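Local coordinates for oxidoreductase, NAD-binding/iron-sulfur cluster-binding protein (Nitratireductor pacificus pht-3B, PDB 6ZXU) that acts as a catabolic reductive dehalogenase that binds cobalamin and two [4Fe-4S] clusters, the clusters probably passing electrons to the cobalamin, at residues Q430-M435 / G511-S516; T434-S439 / C591-P596; G440-S445 / R639-L644; E548-A553 / N659-S664. All blocks are in the same frame, centred on the assembly; numbering follows the deposited sequence.

In the fold
From the N terminus, the chain leaves strand 422-429 and passes residues 430-445, where contacts 1, 2 and 3 open in turn. Contact 1 closes first, at 511-516, joining the start of helix 432-437 to the start of strand 514-521 beside cobalamin. Contact 2 shares Thr434 and Met435 with it and closes at 591-596 in the iron-sulfur region. Contact 3 spans the longest loop and crosses contacts 1 and 2, joining the loop between helices 432-437 and 445-469 to the loop before strand 645-647. Contact 4 opens after contact 1 has closed and crosses contacts 2 and 3, tying the loop after helix 544-548 to that before helix 671-674. An Asp441-Arg661 salt bridge joins contacts 3 and 4.

Contact 1 of 4, residues Q430-M435 / G511-S516; sequences QGYETM and GPRSKS
The backbone N-H of Gln430 points almost straight at the carbonyl oxygen of Arg513, with Gln430 N and Arg513 O 3.0 Å apart and 170° at the hydrogen, although the donor stands well above the carbonyl plane. The bond continues the antiparallel pairing of strands 422-429 and 514-521, in which Lys515 pairs with Ile428, just before the chain turns through Gly431, the N-cap, into helix 432-437. Arg513 is the centre of an inverse gamma turn, and its side chain reaches over the start of that helix. Met435 CE lies 3.6 Å from Arg513 CG, and Tyr432 N is 3.7 Å from Arg513 CD. A bend that places NE (chi3 53°) follows, and Tyr432 CB covers one guanidinium face near its rim, 3.9 Å from Arg513 CZ. The phenol ring is turned 75° from the guanidinium plane. Outside the two segments, Asp429 forms a salt bridge with Arg513 NE and Asn598 bonds to NH1. An alanine in place of Arg513 would probably leave Asp429 without this counter-charge and open a gap beside Tyr432 CB and Met435 CE. Ser514 OG and Lys515 NZ both bond to cobalamin, so the pairing borders the cofactor pocket, to which Gln430 also belongs. The carboxamide of Gln430 lies against the bent Lys515 chain, its NE2 3.5 Å from Lys515 CE and weakly bonded, also at 3.5 Å, to Ser514 O.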
# COMPACT_ATOMS: atom_id res chain seq x y z
N GLN A 430 -4.12 -0.84 -1.38
CA GLN A 430 -4.47 -0.47 -0.01
C GLN A 430 -5.27 -1.56 0.78
O GLN A 430 -5.25 -1.50 2.02
CB GLN A 430 -5.23 0.81 0.08
CG GLN A 430 -4.33 2.03 -0.10
CD GLN A 430 -4.91 3.30 0.56
OE1 GLN A 430 -5.44 3.26 1.66
NE2 GLN A 430 -4.78 4.42 -0.16
N GLY A 431 -5.90 -2.46 0.07
CA GLY A 431 -6.56 -3.60 0.69
C GLY A 431 -8.07 -3.57 0.55
O GLY A 431 -8.72 -2.88 1.34
N TYR A 432 -8.62 -4.41 -0.33
CA TYR A 432 -10.04 -4.47 -0.54
C TYR A 432 -10.84 -4.88 0.71
O TYR A 432 -11.84 -4.24 1.05
CB TYR A 432 -10.40 -5.38 -1.73
CG TYR A 432 -11.92 -5.49 -1.94
CD1 TYR A 432 -12.64 -4.47 -2.49
CD2 TYR A 432 -12.62 -6.59 -1.49
CE1 TYR A 432 -13.97 -4.57 -2.68
CE2 TYR A 432 -13.97 -6.66 -1.62
CZ TYR A 432 -14.64 -5.67 -2.25
OH TYR A 432 -16.01 -5.78 -2.38
N GLU A 433 -10.35 -5.90 1.41
CA GLU A 433 -11.22 -6.56 2.42
C GLU A 433 -11.31 -5.69 3.69
O GLU A 433 -12.41 -5.56 4.22
CB GLU A 433 -10.70 -7.93 2.79
CG GLU A 433 -11.11 -8.98 1.73
CD GLU A 433 -10.26 -8.98 0.41
OE1 GLU A 433 -10.64 -9.72 -0.59
OE2 GLU A 433 -9.23 -8.20 0.37
N THR A 434 -10.25 -5.01 4.05
CA THR A 434 -10.32 -4.08 5.14
C THR A 434 -11.24 -2.89 4.80
O THR A 434 -12.10 -2.48 5.58
CB THR A 434 -8.95 -3.59 5.57
OG1 THR A 434 -8.24 -4.67 6.15
CG2 THR A 434 -9.03 -2.49 6.60
N MET A 435 -11.11 -2.35 3.60
CA MET A 435 -11.92 -1.23 3.22
C MET A 435 -13.40 -1.58 3.18
O MET A 435 -14.25 -0.69 3.37
CB MET A 435 -11.43 -0.65 1.85
CG MET A 435 -11.60 0.83 1.71
SD MET A 435 -10.75 1.45 0.14
CE MET A 435 -9.00 1.24 0.56
N GLY A 511 -8.76 -0.45 -9.28
CA GLY A 511 -9.49 0.76 -9.13
C GLY A 511 -8.65 1.86 -8.56
O GLY A 511 -7.47 2.00 -8.86
N PRO A 512 -9.25 2.69 -7.70
CA PRO A 512 -8.50 3.79 -7.11
C PRO A 512 -7.87 3.42 -5.74
O PRO A 512 -7.40 4.29 -5.03
CB PRO A 512 -9.56 4.85 -6.88
CG PRO A 512 -10.76 4.05 -6.56
CD PRO A 512 -10.67 2.75 -7.37
N ARG A 513 -7.72 2.11 -5.48
CA ARG A 513 -7.37 1.54 -4.19
C ARG A 513 -5.86 1.36 -4.04
O ARG A 513 -5.38 0.30 -3.82
CB ARG A 513 -8.11 0.22 -4.05
CG ARG A 513 -8.29 -0.25 -2.68
CD ARG A 513 -8.95 -1.59 -2.65
NE ARG A 513 -8.27 -2.54 -3.48
CZ ARG A 513 -8.76 -3.18 -4.50
NH1 ARG A 513 -10.01 -3.04 -4.85
NH2 ARG A 513 -8.01 -4.05 -5.16
N SER A 514 -5.09 2.38 -4.18
CA SER A 514 -3.63 2.23 -4.25
C SER A 514 -2.90 3.40 -3.64
O SER A 514 -3.52 4.49 -3.41
CB SER A 514 -3.19 2.15 -5.71
OG SER A 514 -3.23 3.43 -6.22
N LYS A 515 -1.67 3.12 -3.16
CA LYS A 515 -0.72 4.14 -2.91
C LYS A 515 0.44 3.84 -3.85
O LYS A 515 0.73 2.72 -4.14
CB LYS A 515 -0.21 4.27 -1.44
CG LYS A 515 -1.24 4.74 -0.40
CD LYS A 515 -1.62 6.21 -0.60
CE LYS A 515 -2.27 6.73 0.60
NZ LYS A 515 -2.44 8.22 0.49
N SER A 516 1.01 4.91 -4.39
CA SER A 516 2.16 4.80 -5.24
C SER A 516 3.39 5.09 -4.40
O SER A 516 3.36 5.81 -3.43
CB SER A 516 2.09 5.79 -6.41
OG SER A 516 1.95 7.10 -5.92

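Contact 2 of 4, residues T434-S439 / C591-P596; sequences TMEGAS and CMKMCP. With NA (sodium ion), chain G; SF4 (iron/sulfur cluster), chain D; SF4 (iron/sulfur cluster), chain E.
The side chains of Met435 and Lys593 lie alongside one another, running opposite ways, each toward the backbone of the other's helix. Met435 CG lies 3.8 Å from Lys593 CB, and the sulfur goes further, with Met435 SD 3.8 Å from Lys593 CA and also against Met592 CB. Lys593 runs the other way, extended from CB to CE, until a final bend (chi4 68°) sets its ammonium group among the carbonyls at the C-terminal end of helix 432-437. There Lys593 NZ donates to Met435 O at 2.9 Å, 16° from the carbonyl plane, and more weakly to Ala438 O at 3.0 Å. Met435 O accepts from Ala438 N as well, so two N-H groups grip it. A positive charge at this helix end is likely to be favourable. Glu436 OE1, 4.4 Å from Lys593 NZ, is too far for a salt bridge; a water that donates to Lys593 O also donates, weakly, to Glu436 OE1. That water also binds the sodium ion, as does Cys595 O at 3.0 Å. Segment 591-596 serves both clusters, as in dicluster ferredoxins: Cys591 SG binds an iron of one and Cys595 SG an iron of the other. Helix 590-594 packs on helix 432-437, whose Met435 also rests on Gln448 of helix 445-469, while Met592 touches cobalamin and Gln430 just past strand 422-429.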
# COMPACT_ATOMS: atom_id res chain seq x y z
N THR A 434 -10.25 -5.01 4.05
CA THR A 434 -10.32 -4.08 5.14
C THR A 434 -11.24 -2.89 4.80
O THR A 434 -12.10 -2.48 5.58
CB THR A 434 -8.95 -3.59 5.57
OG1 THR A 434 -8.24 -4.67 6.15
CG2 THR A 434 -9.03 -2.49 6.60
N MET A 435 -11.11 -2.35 3.60
CA MET A 435 -11.92 -1.23 3.22
C MET A 435 -13.40 -1.58 3.18
O MET A 435 -14.25 -0.69 3.37
CB MET A 435 -11.43 -0.65 1.85
CG MET A 435 -11.60 0.83 1.71
SD MET A 435 -10.75 1.45 0.14
CE MET A 435 -9.00 1.24 0.56
N GLU A 436 -13.73 -2.84 2.91
CA GLU A 436 -15.12 -3.27 2.90
C GLU A 436 -15.80 -3.10 4.26
O GLU A 436 -16.96 -2.83 4.31
CB GLU A 436 -15.23 -4.75 2.45
CG GLU A 436 -15.38 -4.93 0.94
CD GLU A 436 -16.50 -4.02 0.28
OE1 GLU A 436 -16.19 -2.94 -0.37
OE2 GLU A 436 -17.73 -4.36 0.44
N GLY A 437 -15.07 -3.36 5.34
CA GLY A 437 -15.59 -3.24 6.68
C GLY A 437 -15.72 -1.80 7.16
O GLY A 437 -16.39 -1.54 8.12
N ALA A 438 -15.04 -0.85 6.49
CA ALA A 438 -14.72 0.49 6.98
C ALA A 438 -15.69 1.48 6.41
O ALA A 438 -16.31 1.26 5.39
CB ALA A 438 -13.32 0.88 6.57
N SER A 439 -15.83 2.59 7.10
CA SER A 439 -16.58 3.73 6.61
C SER A 439 -15.77 4.50 5.50
O SER A 439 -16.33 5.27 4.74
CB SER A 439 -16.88 4.70 7.77
OG SER A 439 -17.68 5.76 7.30
N CYS A 591 -13.60 8.07 -0.84
CA CYS A 591 -13.73 8.12 -2.30
C CYS A 591 -13.15 6.89 -2.92
O CYS A 591 -13.68 6.35 -3.92
CB CYS A 591 -13.10 9.42 -2.80
SG CYS A 591 -11.46 9.76 -2.14
N MET A 592 -12.07 6.34 -2.38
CA MET A 592 -11.51 5.09 -2.90
C MET A 592 -12.44 3.89 -2.65
O MET A 592 -12.56 3.00 -3.49
CB MET A 592 -10.17 4.76 -2.27
CG MET A 592 -9.05 5.70 -2.61
SD MET A 592 -7.55 5.09 -1.78
CE MET A 592 -7.89 5.71 -0.23
N LYS A 593 -13.14 3.90 -1.55
CA LYS A 593 -14.04 2.82 -1.20
C LYS A 593 -15.27 2.81 -2.07
O LYS A 593 -15.74 1.72 -2.44
CB LYS A 593 -14.43 2.97 0.31
CG LYS A 593 -15.44 1.90 0.81
CD LYS A 593 -15.96 2.30 2.18
CE LYS A 593 -17.25 1.50 2.54
NZ LYS A 593 -17.03 0.05 2.74
N MET A 594 -15.86 3.98 -2.35
CA MET A 594 -17.16 4.01 -2.97
C MET A 594 -17.14 3.78 -4.50
O MET A 594 -18.17 3.47 -5.13
CB MET A 594 -17.86 5.32 -2.58
CG MET A 594 -18.12 5.49 -1.10
SD MET A 594 -19.28 4.27 -0.46
CE MET A 594 -18.17 3.30 0.17
N CYS A 595 -15.99 3.87 -5.10
CA CYS A 595 -15.86 3.73 -6.51
C CYS A 595 -16.31 2.35 -7.03
O CYS A 595 -15.88 1.36 -6.52
CB CYS A 595 -14.40 4.05 -6.94
SG CYS A 595 -14.19 4.12 -8.73
N PRO A 596 -17.14 2.31 -8.10
CA PRO A 596 -17.49 1.02 -8.68
C PRO A 596 -16.31 0.15 -9.08
O PRO A 596 -16.42 -1.07 -9.03
CB PRO A 596 -18.31 1.39 -9.92
CG PRO A 596 -18.86 2.71 -9.59
CD PRO A 596 -17.79 3.41 -8.80
NA NA G . -17.28 -0.88 -5.15
FE1 SF4 D . -15.77 8.58 -9.25
FE2 SF4 D . -17.46 6.79 -10.60
FE3 SF4 D . -15.05 5.93 -9.71
FE4 SF4 D . -15.09 7.70 -11.79
S1 SF4 D . -15.95 5.59 -11.68
S2 SF4 D . -13.81 7.80 -10.02
S3 SF4 D . -16.87 8.90 -11.12
S4 SF4 D . -16.81 6.72 -8.54
FE1 SF4 E . -10.96 13.76 0.61
FE2 SF4 E . -12.39 11.81 1.96
FE3 SF4 E . -11.90 11.53 -0.78
FE4 SF4 E . -13.66 13.42 0.17
S1 SF4 E . -13.82 11.23 0.34
S2 SF4 E . -12.04 13.68 -1.38
S3 SF4 E . -12.65 14.01 2.11
S4 SF4 E . -10.40 11.65 0.86
O HOH W 1 -17.25 -0.76 -2.68
O HOH W 2 -18.93 0.68 -5.20
O HOH W 3 -18.12 -2.12 -6.92

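Contact 3 of 4, residues G440-S445 / R639-L644; sequences GDDWIS and RWWFDL
Ile444 packs squarely on the indole of Trp641. Its CB lies 3.5 Å from the centroid of the five-membered ring and only 7° off the normal, a CH-pi contact, while Ile444 CG2 is 3.5 Å from Trp641 CE2 on the same face. Arg639 CG covers the opposite face, so the indole is clamped between two aliphatic groups. Carboxylates meet ring edges. Asp442 OD2 lies near the plane of Trp641, 3.6 Å from Trp641 CZ2, and Asp643 OD1 approaches the rim of Trp443, 3.6 Å from Trp443 CD1. The polar link between the segments is a water, which accepts from Trp641 NE1 at 3.0 Å, donates to Asp643 OD1 at 2.7 Å and is weakly bonded to Trp443 N. Within the segments, Arg639 NH2 forms a salt bridge to Asp643 OD2 at 2.9 Å on its syn lone pair, and Asp442 OD1 takes the N-H of Ile444 in a capping bond ahead of helix 445-469. Asp442 OD2 also accepts from Ser439 N. The two loops therefore adhere through apolar and ring contacts and one bridging water, and the carboxylate oxygens probably favour the slightly positive C-H edges of the indoles.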
# COMPACT_ATOMS: atom_id res chain seq x y z
N GLY A 440 -14.46 4.30 5.47
CA GLY A 440 -13.57 5.15 4.70
C GLY A 440 -12.94 6.28 5.44
O GLY A 440 -11.79 6.63 5.15
N ASP A 441 -13.68 6.87 6.42
CA ASP A 441 -13.15 7.91 7.30
C ASP A 441 -13.24 7.54 8.80
O ASP A 441 -13.38 8.41 9.65
CB ASP A 441 -13.85 9.18 7.03
CG ASP A 441 -15.39 9.02 7.15
OD1 ASP A 441 -15.89 7.87 7.29
OD2 ASP A 441 -16.08 10.03 7.00
N ASP A 442 -13.07 6.26 9.13
CA ASP A 442 -13.08 5.85 10.53
C ASP A 442 -11.72 5.62 11.05
O ASP A 442 -10.77 6.18 10.53
CB ASP A 442 -14.00 4.62 10.68
CG ASP A 442 -13.54 3.39 9.85
OD1 ASP A 442 -12.34 3.27 9.56
OD2 ASP A 442 -14.41 2.52 9.53
N TRP A 443 -11.57 4.80 12.10
CA TRP A 443 -10.31 4.68 12.85
C TRP A 443 -9.22 3.93 12.16
O TRP A 443 -8.07 4.07 12.52
CB TRP A 443 -10.56 4.14 14.33
CG TRP A 443 -11.38 5.13 15.01
CD1 TRP A 443 -12.72 5.10 15.23
CD2 TRP A 443 -10.93 6.44 15.41
NE1 TRP A 443 -13.11 6.30 15.77
CE2 TRP A 443 -12.04 7.14 15.87
CE3 TRP A 443 -9.71 7.05 15.46
CZ2 TRP A 443 -11.94 8.48 16.36
CZ3 TRP A 443 -9.59 8.36 15.96
CH2 TRP A 443 -10.71 9.05 16.40
N ILE A 444 -9.54 3.19 11.11
CA ILE A 444 -8.51 2.42 10.40
C ILE A 444 -7.99 3.12 9.12
O ILE A 444 -7.10 2.63 8.47
CB ILE A 444 -9.04 1.01 10.10
CG1 ILE A 444 -7.90 -0.01 9.89
CG2 ILE A 444 -9.97 0.98 8.89
CD1 ILE A 444 -7.00 -0.11 11.08
N SER A 445 -8.62 4.21 8.72
CA SER A 445 -8.36 4.80 7.41
C SER A 445 -6.88 5.15 7.20
O SER A 445 -6.26 4.70 6.26
CB SER A 445 -9.22 6.04 7.19
OG SER A 445 -8.91 6.64 5.96
N ARG A 639 -14.93 -5.91 9.81
CA ARG A 639 -14.49 -4.92 10.75
C ARG A 639 -13.66 -5.57 11.83
O ARG A 639 -14.16 -5.90 12.91
CB ARG A 639 -15.68 -4.13 11.30
CG ARG A 639 -15.27 -2.92 12.13
CD ARG A 639 -16.43 -1.99 12.26
NE ARG A 639 -16.24 -0.96 13.26
CZ ARG A 639 -17.23 -0.12 13.60
NH1 ARG A 639 -18.41 -0.22 13.01
NH2 ARG A 639 -17.05 0.84 14.50
N TRP A 640 -12.38 -5.77 11.57
CA TRP A 640 -11.57 -6.55 12.45
C TRP A 640 -10.80 -5.72 13.47
O TRP A 640 -10.19 -6.30 14.38
CB TRP A 640 -10.52 -7.33 11.64
CG TRP A 640 -9.67 -6.48 10.72
CD1 TRP A 640 -9.95 -6.18 9.39
CD2 TRP A 640 -8.42 -5.83 11.02
NE1 TRP A 640 -8.96 -5.37 8.85
CE2 TRP A 640 -8.01 -5.14 9.82
CE3 TRP A 640 -7.65 -5.72 12.16
CZ2 TRP A 640 -6.86 -4.39 9.78
CZ3 TRP A 640 -6.55 -4.95 12.14
CH2 TRP A 640 -6.13 -4.30 10.95
N TRP A 641 -10.72 -4.39 13.28
CA TRP A 641 -9.84 -3.52 14.10
C TRP A 641 -10.61 -2.98 15.31
O TRP A 641 -11.86 -2.97 15.34
CB TRP A 641 -9.29 -2.33 13.25
CG TRP A 641 -10.39 -1.49 12.62
CD1 TRP A 641 -10.97 -0.35 13.15
CD2 TRP A 641 -11.05 -1.73 11.39
NE1 TRP A 641 -11.96 0.09 12.33
CE2 TRP A 641 -12.01 -0.73 11.23
CE3 TRP A 641 -10.89 -2.69 10.39
CZ2 TRP A 641 -12.86 -0.72 10.14
CZ3 TRP A 641 -11.73 -2.68 9.33
CH2 TRP A 641 -12.70 -1.70 9.19
N PHE A 642 -9.84 -2.51 16.30
CA PHE A 642 -10.38 -1.83 17.48
C PHE A 642 -10.54 -0.34 17.22
O PHE A 642 -9.72 0.26 16.53
CB PHE A 642 -9.44 -2.01 18.68
CG PHE A 642 -9.22 -3.42 19.15
CD1 PHE A 642 -10.16 -4.40 18.95
CD2 PHE A 642 -8.04 -3.74 19.82
CE1 PHE A 642 -9.95 -5.68 19.36
CE2 PHE A 642 -7.82 -5.00 20.28
CZ PHE A 642 -8.78 -5.97 20.05
N ASP A 643 -11.60 0.24 17.74
CA ASP A 643 -11.79 1.68 17.71
C ASP A 643 -11.05 2.36 18.91
O ASP A 643 -11.59 2.47 19.99
CB ASP A 643 -13.27 2.01 17.79
CG ASP A 643 -13.99 1.69 16.53
OD1 ASP A 643 -13.35 1.52 15.45
OD2 ASP A 643 -15.18 1.56 16.58
N LEU A 644 -9.80 2.67 18.70
CA LEU A 644 -8.89 3.25 19.66
C LEU A 644 -8.30 4.52 19.11
O LEU A 644 -7.86 4.53 17.96
CB LEU A 644 -7.74 2.29 20.03
CG LEU A 644 -8.14 0.98 20.71
CD1 LEU A 644 -6.96 0.03 20.91
CD2 LEU A 644 -8.83 1.29 22.04
O HOH W 4 -13.77 2.39 12.96

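Contact 4 of 4, residues E548-A553 / N659-S664; sequences ECPCNA and NERDLS. With SF4 (iron/sulfur cluster), chain E.
Glu548 and Ser664 are joined by a two-pronged grip just before the Cys-Pro turn of a ferredoxin-like cluster site. Ser664 OG donates to Glu548 OE1 at 2.6 Å from above the carboxylate plane, 37° out of it, while Ser664 N meets Glu548 OE2 at 2.8 Å, nearly straight, on its syn lone pair. With both oxygens engaged, the carboxylate is held against rotation. In a second, separate contact, Pro550 CB lies over one face of the Arg661 guanidinium, near its rim, 3.8 Å from Arg661 NH2. The second shell fixes both groups: Arg590 forms a salt bridge with Glu548 OE1, Asp441 one with Arg661 NE, and Tyr578 OH bonds to Arg661 NH2. An alanine in place of Glu548 would probably leave Ser664 N and OG without this acceptor and Arg590 without this counter-charge, setting the end of 659-664 looser against the turn. Further in, Pro550 CD packs 3.7 Å from sulfide S1 of the cluster, and Cys549 SG binds iron FE4 at 2.3 Å. The type I turn from Cys549 to Asn552 folds its backbone back over that sulfur, an N-H to S pattern common in ferredoxins and likely to stabilise charge on the thiolate. Cys551 N donates to Cys549 SG at 3.5 Å, and Ala553 N to Cys549 SG at 3.4 Å with 169° at the hydrogen.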
# COMPACT_ATOMS: atom_id res chain seq x y z
N GLU A 548 -20.54 10.64 -2.39
CA GLU A 548 -20.23 10.06 -1.12
C GLU A 548 -19.19 10.78 -0.33
O GLU A 548 -18.87 10.37 0.77
CB GLU A 548 -19.85 8.61 -1.29
CG GLU A 548 -20.96 7.71 -1.83
CD GLU A 548 -22.21 7.61 -0.90
OE1 GLU A 548 -22.10 7.96 0.33
OE2 GLU A 548 -23.25 7.25 -1.44
N CYS A 549 -18.62 11.83 -0.87
CA CYS A 549 -17.50 12.53 -0.18
C CYS A 549 -18.08 13.29 1.03
O CYS A 549 -18.95 14.13 0.78
CB CYS A 549 -16.79 13.58 -1.11
SG CYS A 549 -15.61 14.63 -0.24
N PRO A 550 -17.61 13.03 2.27
CA PRO A 550 -18.16 13.73 3.45
C PRO A 550 -18.08 15.25 3.42
O PRO A 550 -18.91 15.88 4.04
CB PRO A 550 -17.34 13.21 4.60
CG PRO A 550 -16.72 11.91 4.07
CD PRO A 550 -16.55 12.09 2.62
N CYS A 551 -17.21 15.86 2.61
CA CYS A 551 -17.13 17.31 2.55
C CYS A 551 -17.33 17.91 1.17
O CYS A 551 -16.96 19.02 0.97
CB CYS A 551 -15.81 17.80 3.13
SG CYS A 551 -14.41 17.29 2.15
N ASN A 552 -17.97 17.18 0.27
CA ASN A 552 -18.31 17.68 -1.06
C ASN A 552 -17.14 18.24 -1.84
O ASN A 552 -17.27 19.23 -2.55
CB ASN A 552 -19.43 18.70 -1.02
CG ASN A 552 -20.61 18.22 -0.18
OD1 ASN A 552 -21.13 17.08 -0.35
ND2 ASN A 552 -20.97 19.06 0.79
N ALA A 553 -15.96 17.63 -1.69
CA ALA A 553 -14.76 18.17 -2.30
C ALA A 553 -14.62 17.70 -3.75
O ALA A 553 -13.90 18.30 -4.51
CB ALA A 553 -13.54 17.75 -1.49
N ASN A 659 -17.23 7.40 12.67
CA ASN A 659 -17.99 7.42 11.40
C ASN A 659 -18.41 6.05 11.00
O ASN A 659 -17.61 5.10 11.04
CB ASN A 659 -17.14 8.04 10.24
CG ASN A 659 -16.89 9.49 10.46
OD1 ASN A 659 -17.84 10.27 10.63
ND2 ASN A 659 -15.62 9.90 10.48
N GLU A 660 -19.68 5.90 10.66
CA GLU A 660 -20.27 4.63 10.18
C GLU A 660 -21.23 4.96 9.05
O GLU A 660 -22.41 4.71 9.09
CB GLU A 660 -20.95 3.85 11.30
CG GLU A 660 -19.99 3.51 12.40
CD GLU A 660 -20.72 2.91 13.61
OE1 GLU A 660 -21.83 3.49 14.02
OE2 GLU A 660 -20.17 1.87 14.14
N ARG A 661 -20.66 5.48 7.99
CA ARG A 661 -21.42 5.99 6.88
C ARG A 661 -21.93 4.86 5.99
O ARG A 661 -21.28 3.85 5.76
CB ARG A 661 -20.52 6.96 6.08
CG ARG A 661 -20.09 8.13 6.88
CD ARG A 661 -19.37 9.13 6.01
NE ARG A 661 -18.80 10.13 6.83
CZ ARG A 661 -19.42 11.24 7.16
NH1 ARG A 661 -20.65 11.47 6.73
NH2 ARG A 661 -18.81 12.14 7.90
N ASP A 662 -23.12 5.09 5.46
CA ASP A 662 -23.77 4.21 4.51
C ASP A 662 -23.97 5.00 3.22
O ASP A 662 -23.78 6.24 3.20
CB ASP A 662 -25.15 3.84 5.11
CG ASP A 662 -25.01 3.11 6.49
OD1 ASP A 662 -24.04 2.30 6.69
OD2 ASP A 662 -25.91 3.36 7.35
N LEU A 663 -24.44 4.31 2.20
CA LEU A 663 -24.72 4.99 0.95
C LEU A 663 -25.59 6.22 1.15
O LEU A 663 -26.39 6.21 2.08
CB LEU A 663 -25.32 4.03 0.02
CG LEU A 663 -24.34 2.93 -0.40
CD1 LEU A 663 -25.08 1.74 -1.00
CD2 LEU A 663 -23.39 3.47 -1.46
N SER A 664 -25.37 7.28 0.38
CA SER A 664 -26.07 8.57 0.48
C SER A 664 -27.01 8.73 -0.69
O SER A 664 -26.83 8.11 -1.73
CB SER A 664 -25.08 9.76 0.46
OG SER A 664 -24.01 9.50 1.32
FE1 SF4 E . -10.96 13.76 0.61
FE2 SF4 E . -12.39 11.81 1.96
FE3 SF4 E . -11.90 11.53 -0.78
FE4 SF4 E . -13.66 13.42 0.17
S1 SF4 E . -13.82 11.23 0.34
S2 SF4 E . -12.04 13.68 -1.38
S3 SF4 E . -12.65 14.01 2.11
S4 SF4 E . -10.40 11.65 0.86